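Local coordinates for protein beta-galactosidase (Bacillus circulans, PDB 4MAD) that probably hydrolyses terminal non-reducing beta-D-galactose residues of beta-galactosides as a family 35 glycoside hydrolase built on a catalytic (beta/alpha)8 barrel, at residues F24-G28 against K29-L33. Sequence-based numbering, arbitrary orientation.
Sequences FLLDG and KEIRL
Leu-33 lays its CD1 methyl over one face of the Phe-24 ring, 4.0 Å from the ring centroid to CD1 and 5° off the ring normal, which identifies a centred CH-pi contact; the two side chains cross at about a right angle. At the base of the Phe-24 side chain, CB meets Ile-31 CG2 at 3.6 Å. Ile-31 sends its CG1 branch trans to the backbone N (chi1 -174°), and the CD1 at its end lies 4.2 Å from Leu-26 CD2; Ile-31 thus touches both Phe-24 and Leu-26. Backbone bonds fix the register: Leu-26 N gives a hydrogen bond of 3.0 Å to Lys-29 O, nearly in line with the carbonyl, whereas the Ile-31 N bond to Phe-24 O is longer, 3.3 Å, its donor 48° out of the carbonyl plane. Leu-26 to Lys-29 form a type I' turn, with positive phi at Asp-27 and Gly-28, characteristic of a hairpin with a two-residue loop. Asp-27 OD1 is hydrogen-bonded to Ser-16 OG. The hairpin extends strand 18-20 into a three-stranded antiparallel sheet, Leu-18 touching Phe-24, Ile-31 and Leu-33, while Met-244 of barrel strand 244-249 touches Phe-24 and Leu-33, and Leu-33 leads directly into the first barrel strand, 34-38.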
loop_
_atom_site.group_PDB
_atom_site.type_symbol
_atom_site.label_atom_id
_atom_site.label_comp_id
_atom_site.label_asym_id
_atom_site.label_seq_id
_atom_site.Cartn_x
_atom_site.Cartn_y
_atom_site.Cartn_z
ATOM N N PHE A 24 18.264 -15.876 -21.156
ATOM C CA PHE A 24 16.862 -16.247 -21.169
ATOM C C PHE A 24 16.503 -16.706 -22.564
ATOM O O PHE A 24 16.999 -16.195 -23.498
ATOM C CB PHE A 24 15.944 -15.088 -20.775
ATOM C CG PHE A 24 16.043 -14.689 -19.334
ATOM C CD1 PHE A 24 15.589 -15.492 -18.357
ATOM C CD2 PHE A 24 16.590 -13.517 -18.972
ATOM C CE1 PHE A 24 15.676 -15.145 -17.048
ATOM C CE2 PHE A 24 16.684 -13.182 -17.660
ATOM C CZ PHE A 24 16.204 -14.007 -16.715
ATOM N N LEU A 25 15.608 -17.661 -22.635
ATOM C CA LEU A 25 15.046 -18.128 -23.861
ATOM C C LEU A 25 13.563 -18.204 -23.765
ATOM O O LEU A 25 13.034 -18.745 -22.845
ATOM C CB LEU A 25 15.541 -19.530 -24.195
ATOM C CG LEU A 25 16.997 -19.784 -23.980
ATOM C CD1 LEU A 25 17.371 -21.193 -23.721
ATOM C CD2 LEU A 25 17.774 -19.181 -25.020
ATOM N N LEU A 26 12.940 -17.672 -24.796
ATOM C CA LEU A 26 11.537 -17.810 -25.050
ATOM C C LEU A 26 11.199 -18.086 -26.525
ATOM O O LEU A 26 11.617 -17.379 -27.394
ATOM C CB LEU A 26 10.856 -16.545 -24.646
ATOM C CG LEU A 26 9.364 -16.513 -24.644
ATOM C CD1 LEU A 26 8.800 -17.352 -23.629
ATOM C CD2 LEU A 26 8.867 -15.189 -24.466
ATOM N N ASP A 27 10.357 -19.058 -26.775
ATOM C CA ASP A 27 9.856 -19.241 -28.124
ATOM C C ASP A 27 10.995 -19.393 -29.119
ATOM O O ASP A 27 10.964 -18.797 -30.188
ATOM C CB ASP A 27 9.035 -18.039 -28.565
ATOM C CG ASP A 27 7.634 -18.044 -28.027
ATOM O OD1 ASP A 27 7.176 -19.098 -27.576
ATOM O OD2 ASP A 27 7.019 -16.976 -28.013
ATOM N N GLY A 28 11.991 -20.186 -28.757
ATOM C CA GLY A 28 13.094 -20.474 -29.642
ATOM C C GLY A 28 14.126 -19.373 -29.843
ATOM O O GLY A 28 14.923 -19.409 -30.764
ATOM N N LYS A 29 14.124 -18.397 -28.954
ATOM C CA LYS A 29 14.975 -17.287 -29.184
ATOM C C LYS A 29 15.486 -16.689 -27.912
ATOM O O LYS A 29 14.819 -16.724 -26.923
ATOM C CB LYS A 29 14.168 -16.253 -29.891
ATOM C CG LYS A 29 14.927 -15.104 -30.351
ATOM C CD LYS A 29 14.060 -14.170 -31.087
ATOM C CE LYS A 29 13.301 -14.868 -32.191
ATOM N NZ LYS A 29 12.944 -16.221 -31.830
ATOM N N GLU A 30 16.651 -16.096 -27.975
ATOM C CA GLU A 30 17.110 -15.279 -26.886
ATOM C C GLU A 30 16.194 -14.102 -26.710
ATOM O O GLU A 30 15.668 -13.597 -27.656
ATOM C CB GLU A 30 18.534 -14.836 -27.090
ATOM C CG GLU A 30 19.412 -15.991 -27.362
ATOM C CD GLU A 30 20.878 -15.727 -27.205
ATOM O OE1 GLU A 30 21.277 -14.561 -27.159
ATOM O OE2 GLU A 30 21.617 -16.703 -27.129
ATOM N N ILE A 31 15.975 -13.751 -25.443
ATOM C CA ILE A 31 15.204 -12.593 -25.091
ATOM C C ILE A 31 15.892 -11.842 -23.952
ATOM O O ILE A 31 16.489 -12.418 -23.095
ATOM C CB ILE A 31 13.821 -12.976 -24.631
ATOM C CG1 ILE A 31 12.970 -11.742 -24.392
ATOM C CG2 ILE A 31 13.873 -13.810 -23.424
ATOM C CD1 ILE A 31 11.573 -11.944 -24.563
ATOM N N ARG A 32 15.781 -10.542 -23.949
ATOM C CA ARG A 32 16.165 -9.787 -22.786
ATOM C C ARG A 32 14.854 -9.298 -22.185
ATOM O O ARG A 32 14.102 -8.712 -22.853
ATOM C CB ARG A 32 17.030 -8.603 -23.161
ATOM C CG ARG A 32 17.601 -7.913 -22.007
ATOM C CD ARG A 32 17.890 -6.517 -22.310
ATOM N NE ARG A 32 18.958 -6.339 -23.259
ATOM C CZ ARG A 32 20.221 -6.077 -22.953
ATOM N NH1 ARG A 32 20.642 -5.962 -21.706
ATOM N NH2 ARG A 32 21.075 -5.901 -23.930
ATOM N N LEU A 33 14.590 -9.574 -20.922
ATOM C CA LEU A 33 13.367 -9.091 -20.318
ATOM C C LEU A 33 13.544 -7.655 -19.924
ATOM O O LEU A 33 14.421 -7.308 -19.152
ATOM C CB LEU A 33 12.935 -9.948 -19.134
ATOM C CG LEU A 33 12.751 -11.400 -19.514
ATOM C CD1 LEU A 33 12.701 -12.285 -18.381
ATOM C CD2 LEU A 33 11.549 -11.586 -20.337
#